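Local structure of rubber oxygenase (5O1L) at residues A[228-231]-A[232-235]; A[276-279]-A[280-283]; A[294-298]-A[299-303]. The protein cleaves the carbon–carbon double bonds of poly(cis-1,4-isoprene) in rubber by adding dioxygen, using a non-covalently bound b-type heme. All coordinates share one frame; numbering follows the deposited sequence.

Contact 1: A[228-231]-A[232-235]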
loop_
_atom_site.group_PDB
_atom_site.type_symbol
_atom_site.label_atom_id
_atom_site.label_comp_id
_atom_site.label_asym_id
_atom_site.label_seq_id
_atom_site.Cartn_x
_atom_site.Cartn_y
_atom_site.Cartn_z
ATOM N N MET A 228 8.995 0.949 -4.040
ATOM C CA MET A 228 8.437 0.372 -5.278
ATOM C C MET A 228 8.073 -1.103 -5.170
ATOM O O MET A 228 7.100 -1.544 -5.729
ATOM C CB MET A 228 9.327 0.682 -6.475
ATOM C CG MET A 228 9.223 2.111 -6.875
ATOM S SD MET A 228 7.539 2.733 -7.208
ATOM C CE MET A 228 6.996 1.578 -8.342
ATOM N N VAL A 229 8.839 -1.861 -4.385
ATOM C CA VAL A 229 8.431 -3.227 -4.087
ATOM C C VAL A 229 7.066 -3.271 -3.478
ATOM O O VAL A 229 6.171 -4.054 -3.865
ATOM C CB VAL A 229 9.520 -3.941 -3.222
ATOM C CG1 VAL A 229 8.974 -5.264 -2.725
ATOM C CG2 VAL A 229 10.782 -4.119 -3.998
ATOM N N THR A 230 6.859 -2.495 -2.425
ATOM C CA THR A 230 5.598 -2.382 -1.733
ATOM C C THR A 230 4.495 -1.899 -2.731
ATOM O O THR A 230 3.349 -2.402 -2.758
ATOM C CB THR A 230 5.749 -1.559 -0.458
ATOM O OG1 THR A 230 6.520 -2.390 0.427
ATOM C CG2 THR A 230 4.397 -1.281 0.110
ATOM N N TRP A 231 4.848 -0.918 -3.574
ATOM C CA TRP A 231 3.892 -0.456 -4.582
ATOM C C TRP A 231 3.391 -1.622 -5.490
ATOM O O TRP A 231 2.203 -1.727 -5.794
ATOM C CB TRP A 231 4.605 0.612 -5.426
ATOM C CG TRP A 231 3.784 1.385 -6.384
ATOM C CD1 TRP A 231 3.261 2.641 -6.190
ATOM C CD2 TRP A 231 3.473 1.085 -7.743
ATOM N NE1 TRP A 231 2.639 3.112 -7.324
ATOM C CE2 TRP A 231 2.730 2.151 -8.295
ATOM C CE3 TRP A 231 3.692 -0.006 -8.567
ATOM C CZ2 TRP A 231 2.343 2.186 -9.620
ATOM C CZ3 TRP A 231 3.274 0.022 -9.877
ATOM C CH2 TRP A 231 2.573 1.072 -10.387
ATOM N N HIS A 232 4.307 -2.519 -5.882
ATOM C CA HIS A 232 3.932 -3.664 -6.706
ATOM C C HIS A 232 3.033 -4.636 -5.963
ATOM O O HIS A 232 2.188 -5.267 -6.588
ATOM C CB HIS A 232 5.156 -4.343 -7.231
ATOM C CG HIS A 232 5.750 -3.588 -8.370
ATOM N ND1 HIS A 232 5.104 -3.310 -9.535
ATOM C CD2 HIS A 232 6.979 -3.005 -8.485
ATOM C CE1 HIS A 232 5.910 -2.606 -10.320
ATOM N NE2 HIS A 232 7.059 -2.436 -9.709
ATOM N N SER A 233 3.172 -4.703 -4.645
ATOM C CA SER A 233 2.309 -5.560 -3.790
ATOM C C SER A 233 0.914 -4.986 -3.666
ATOM O O SER A 233 0.024 -5.742 -3.277
ATOM C CB SER A 233 2.922 -5.765 -2.425
ATOM O OG SER A 233 2.691 -4.706 -1.546
ATOM N N LEU A 234 0.732 -3.756 -4.074
ATOM C CA LEU A 234 -0.519 -3.028 -4.059
ATOM C C LEU A 234 -1.041 -2.882 -5.443
ATOM O O LEU A 234 -1.772 -3.766 -5.893
ATOM C CB LEU A 234 -0.305 -1.642 -3.383
ATOM C CG LEU A 234 -0.055 -1.773 -1.888
ATOM C CD1 LEU A 234 0.628 -0.528 -1.320
ATOM C CD2 LEU A 234 -1.381 -1.998 -1.180
ATOM N N ALA A 235 -0.670 -1.877 -6.196
ATOM C CA ALA A 235 -1.218 -1.605 -7.540
ATOM C C ALA A 235 -1.144 -2.799 -8.505
ATOM O O ALA A 235 -2.130 -3.218 -9.066
ATOM C CB ALA A 235 -0.520 -0.437 -8.142
#
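His-232 N bonds to Met-228 O (3.0 Å) in a regular turn of helix 224-244, which widens to a pi-type turn over 232-235. Trp-231 O accepts from Leu-234 N and, weakly, from Ala-235 N. Trp-231 presents the edge of its six-membered ring to the face of His-232 in a T-shaped stack, planes 86° apart and centroids 5.2 Å apart, with CE3 3.7 Å from His-232 ND1. One indole face takes Ala-235 CB in a CH-pi contact, 4.0 Å from the centroid of the six-membered ring; Met-228 CE lies over the opposite face, toward the rim. The helix belongs to the catalytic domain of the rubber oxygenase family, and Thr-230 on it lines the heme pocket. Ser-233 OG, turned between its backbone N and carbonyl carbon (chi1 82°), donates to a lone pair of Thr-230 O (2.7 Å), in the carbonyl plane; a bound imidazole lies beside this serine. The side chains of Thr-230 and Leu-234 lie side by side, CG2 of the threonine 4.1 Å from CD1 of the leucine, while Thr-230 OG1 is hydrogen-bonded to Glu-148. The buried ring nitrogens are satisfied from outside: Trp-231 NE1 by Trp-261 O, His-232 ND1 by Thr-236 and NE2 by Gln-285.

Contact 2: A[276-279]-A[280-283]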
loop_
_atom_site.group_PDB
_atom_site.type_symbol
_atom_site.label_atom_id
_atom_site.label_comp_id
_atom_site.label_asym_id
_atom_site.label_seq_id
_atom_site.Cartn_x
_atom_site.Cartn_y
_atom_site.Cartn_z
ATOM N N PRO A 276 6.884 3.195 -12.842
ATOM C CA PRO A 276 6.631 2.661 -14.184
ATOM C C PRO A 276 5.669 3.467 -14.965
ATOM O O PRO A 276 4.660 3.917 -14.434
ATOM C CB PRO A 276 6.084 1.233 -13.977
ATOM C CG PRO A 276 5.906 1.113 -12.525
ATOM C CD PRO A 276 6.447 2.298 -11.782
ATOM N N ALA A 277 5.939 3.665 -16.264
ATOM C CA ALA A 277 5.065 4.494 -17.094
ATOM C C ALA A 277 3.809 3.799 -17.635
ATOM O O ALA A 277 2.818 4.457 -17.918
ATOM C CB ALA A 277 5.801 5.082 -18.334
ATOM N N THR A 278 3.873 2.473 -17.692
ATOM C CA THR A 278 2.857 1.639 -18.287
ATOM C C THR A 278 2.633 0.369 -17.508
ATOM O O THR A 278 3.482 -0.031 -16.726
ATOM C CB THR A 278 3.296 1.219 -19.735
ATOM O OG1 THR A 278 4.472 0.402 -19.656
ATOM C CG2 THR A 278 3.503 2.408 -20.611
ATOM N N TRP A 279 1.443 -0.268 -17.721
ATOM C CA TRP A 279 1.229 -1.564 -17.165
ATOM C C TRP A 279 2.226 -2.615 -17.605
ATOM O O TRP A 279 2.623 -3.413 -16.813
ATOM C CB TRP A 279 -0.152 -2.097 -17.411
ATOM C CG TRP A 279 -1.175 -1.552 -16.487
ATOM C CD1 TRP A 279 -2.242 -0.776 -16.813
ATOM C CD2 TRP A 279 -1.142 -1.649 -15.064
ATOM N NE1 TRP A 279 -2.940 -0.500 -15.678
ATOM C CE2 TRP A 279 -2.283 -0.990 -14.579
ATOM C CE3 TRP A 279 -0.285 -2.243 -14.149
ATOM C CZ2 TRP A 279 -2.533 -0.867 -13.220
ATOM C CZ3 TRP A 279 -0.553 -2.091 -12.810
ATOM C CH2 TRP A 279 -1.672 -1.410 -12.377
ATOM N N ASP A 280 2.602 -2.573 -18.871
ATOM C CA ASP A 280 3.616 -3.532 -19.318
ATOM C C ASP A 280 4.902 -3.418 -18.515
ATOM O O ASP A 280 5.443 -4.440 -18.047
ATOM C CB ASP A 280 3.902 -3.358 -20.808
ATOM C CG ASP A 280 2.801 -3.890 -21.697
ATOM O OD1 ASP A 280 1.984 -4.690 -21.237
ATOM O OD2 ASP A 280 2.839 -3.477 -22.918
ATOM N N ALA A 281 5.359 -2.209 -18.268
ATOM C CA ALA A 281 6.533 -1.998 -17.484
ATOM C C ALA A 281 6.349 -2.468 -16.049
ATOM O O ALA A 281 7.207 -3.109 -15.443
ATOM C CB ALA A 281 7.010 -0.571 -17.558
ATOM N N ALA A 282 5.185 -2.109 -15.473
ATOM C CA ALA A 282 4.962 -2.477 -14.081
ATOM C C ALA A 282 4.882 -3.991 -13.886
ATOM O O ALA A 282 5.422 -4.502 -12.922
ATOM C CB ALA A 282 3.662 -1.877 -13.600
ATOM N N ASN A 283 4.203 -4.679 -14.821
ATOM C CA ASN A 283 4.001 -6.095 -14.678
ATOM C C ASN A 283 5.348 -6.844 -14.799
ATOM O O ASN A 283 5.626 -7.727 -14.018
ATOM C CB ASN A 283 3.019 -6.609 -15.728
ATOM C CG ASN A 283 1.585 -6.182 -15.470
ATOM O OD1 ASN A 283 1.245 -5.957 -14.340
ATOM N ND2 ASN A 283 0.794 -6.082 -16.472
#
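The indole of Trp-279 and the amide of Asn-283 lie with their planes only 19° apart, yet the amide is displaced so that OD1 meets the ring obliquely at CE3 (4.0 Å). Ala-282 CB comes to the same ring atom, also obliquely and at 4.0 Å, and CE3 is thus flanked by two residues of the following turn. The pyrrolidine ring of Pro-276 rests against Ala-282 as well, its CG 3.9 Å from the CB of that alanine, and its CB leans toward Ala-281. Thr-278 is the N-cap of helix 279-289: with chi1 at 65°, OG1 is swung round to accept from Ala-281 N at 3.1 Å in a fairly straight bond (161°). Its carbonyl then takes Ala-282 N (3.0 Å), and Trp-279 O takes Asn-283 N (2.8 Å), so the first turn is closed by three bonds. The amide of Asn-283 folds back over this last carbonyl, with CG 3.2 Å from Trp-279 O. Replacing Asn-283 by an alanine would probably leave the six-membered ring of Trp-279 without its amide flank and open a gap beside Thr-236. On its far end Trp-279 NE1 is held by Ala-254 O of helix 251-267, whose Tyr-257 and Leu-258 also pack on the indole; helix 224-244 supplies Met-239 for Trp-279, Met-228 and Trp-231 for Pro-276, and Thr-236 for Asn-283.

Contact 3: A[294-298]-A[299-303]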
loop_
_atom_site.group_PDB
_atom_site.type_symbol
_atom_site.label_atom_id
_atom_site.label_comp_id
_atom_site.label_asym_id
_atom_site.label_seq_id
_atom_site.Cartn_x
_atom_site.Cartn_y
_atom_site.Cartn_z
ATOM N N LEU A 294 9.991 -12.441 -1.781
ATOM C CA LEU A 294 8.997 -12.889 -0.814
ATOM C C LEU A 294 9.611 -14.057 -0.026
ATOM O O LEU A 294 10.188 -14.964 -0.596
ATOM C CB LEU A 294 7.687 -13.340 -1.447
ATOM C CG LEU A 294 6.934 -12.188 -2.147
ATOM C CD1 LEU A 294 5.735 -12.795 -2.877
ATOM C CD2 LEU A 294 6.482 -11.086 -1.245
ATOM N N ALA A 295 9.532 -13.932 1.274
ATOM C CA ALA A 295 10.173 -14.889 2.181
ATOM C C ALA A 295 9.524 -14.833 3.522
ATOM O O ALA A 295 9.204 -13.788 4.027
ATOM C CB ALA A 295 11.644 -14.622 2.304
ATOM N N HIS A 296 9.440 -16.005 4.190
ATOM C CA HIS A 296 9.072 -16.025 5.550
ATOM C C HIS A 296 10.174 -15.433 6.414
ATOM O O HIS A 296 11.357 -15.692 6.163
ATOM C CB HIS A 296 8.841 -17.487 5.960
ATOM C CG HIS A 296 8.440 -17.652 7.377
ATOM N ND1 HIS A 296 9.376 -17.749 8.395
ATOM C CD2 HIS A 296 7.222 -17.662 7.971
ATOM C CE1 HIS A 296 8.745 -17.876 9.546
ATOM N NE2 HIS A 296 7.443 -17.852 9.317
ATOM N N THR A 297 9.804 -14.681 7.439
ATOM C CA THR A 297 10.731 -14.194 8.415
ATOM C C THR A 297 10.088 -14.386 9.786
ATOM O O THR A 297 8.870 -14.408 9.889
ATOM C CB THR A 297 11.066 -12.683 8.251
ATOM O OG1 THR A 297 9.846 -11.908 8.303
ATOM C CG2 THR A 297 11.821 -12.445 6.992
ATOM N N PRO A 298 10.908 -14.412 10.863
ATOM C CA PRO A 298 10.322 -14.418 12.212
ATOM C C PRO A 298 9.455 -13.219 12.520
ATOM O O PRO A 298 8.406 -13.349 13.133
ATOM C CB PRO A 298 11.573 -14.416 13.131
ATOM C CG PRO A 298 12.688 -14.933 12.290
ATOM C CD PRO A 298 12.380 -14.541 10.878
ATOM N N GLU A 299 9.866 -12.044 12.044
ATOM C CA GLU A 299 9.108 -10.818 12.265
ATOM C C GLU A 299 7.790 -10.843 11.505
ATOM O O GLU A 299 6.722 -10.509 12.044
ATOM C CB GLU A 299 9.932 -9.604 11.864
ATOM C CG GLU A 299 11.220 -9.433 12.700
ATOM C CD GLU A 299 12.463 -10.182 12.175
ATOM O OE1 GLU A 299 12.343 -11.040 11.274
ATOM O OE2 GLU A 299 13.594 -9.943 12.668
ATOM N N GLY A 300 7.876 -11.245 10.247
ATOM C CA GLY A 300 6.659 -11.343 9.426
ATOM C C GLY A 300 5.693 -12.332 10.008
ATOM O O GLY A 300 4.511 -12.065 10.036
ATOM N N GLU A 301 6.203 -13.479 10.519
ATOM C CA GLU A 301 5.365 -14.480 11.178
ATOM C C GLU A 301 4.562 -13.902 12.319
ATOM O O GLU A 301 3.358 -14.216 12.471
ATOM C CB GLU A 301 6.243 -15.589 11.754
ATOM C CG GLU A 301 5.489 -16.746 12.389
ATOM C CD GLU A 301 6.462 -17.754 12.968
ATOM O OE1 GLU A 301 7.052 -18.490 12.140
ATOM O OE2 GLU A 301 6.652 -17.764 14.223
ATOM N N ALA A 302 5.219 -13.095 13.149
ATOM C CA ALA A 302 4.556 -12.439 14.246
ATOM C C ALA A 302 3.466 -11.574 13.725
ATOM O O ALA A 302 2.378 -11.589 14.227
ATOM C CB ALA A 302 5.544 -11.606 15.058
ATOM N N LEU A 303 3.753 -10.803 12.683
ATOM C CA LEU A 303 2.748 -9.908 12.134
ATOM C C LEU A 303 1.546 -10.617 11.490
ATOM O O LEU A 303 0.441 -10.135 11.618
ATOM C CB LEU A 303 3.407 -8.975 11.114
ATOM C CG LEU A 303 4.482 -8.043 11.659
ATOM C CD1 LEU A 303 5.223 -7.234 10.584
ATOM C CD2 LEU A 303 3.935 -7.118 12.674
HETATM O O HOH W 1 8.085 -14.790 15.162
#
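His-296 and Glu-301 reach for each other across the start of helix 298-313, imidazole and carboxylate planes turned 48° apart. The carboxylate comes to the edge of the imidazole near its plane, and NE2 donates to OE1 at 2.9 Å, but with an N-H...O angle of 126° the bond is weak. Glu-301 makes the reach by running straight out, with CG anti to the backbone N (chi1 -176°) and the chain extended beyond it, which also lays CG beside His-296 NE2. A water that donates to Pro-298 O also gives a weak bond to Glu-301 OE2.

Between these two residues lies the N-cap, Thr-297. Its OG1 accepts from Gly-300 N (2.8 Å) and its carbonyl from Glu-301 N (2.9 Å), while Pro-298, with no amide hydrogen to offer, fills the first helical position. Ala-302 N closes the next turn on Pro-298 O at 3.2 Å. Glu-299 points the same way as the proline ring and lies alongside it, its chain bent at chi2 so that OE1 comes 3.5 Å from Pro-298 CD and also near Thr-297 CB. That carboxylate is buried against helix 146-154: OE2 bonds to Tyr-154 OH, and OE1 has a long, weak ion pair with Arg-150.

Glu-299 in the first turn and Glu-301 just after it lie near the N-terminal end of the helix, whose dipole would probably help stabilise their negative charge, and the nearness of Glu-301 may favour a protonated His-296 at this exposed corner.

Overall arrangement
The three contacts follow one another along the catalytic domain. Contact 1 lies deepest, about 7 Å from the centre of the chain, and borders the active site: the side chain of Thr-230 is about 4 Å from the heme and about 8 Å from that of His-198, the inferred axial ligand. Contact 2, centred about 12 Å from it, packs directly on its outer side, with His-232 CE1 3.3 Å from Ala-282 O and Trp-279 CH2 3.8 Å from Ala-235 O. Contact 3 touches neither; its centre is about 18 Å from that of contact 1 and 28 Å from that of contact 2. Contacts 2 and 3 begin successive helices, each threonine-capped.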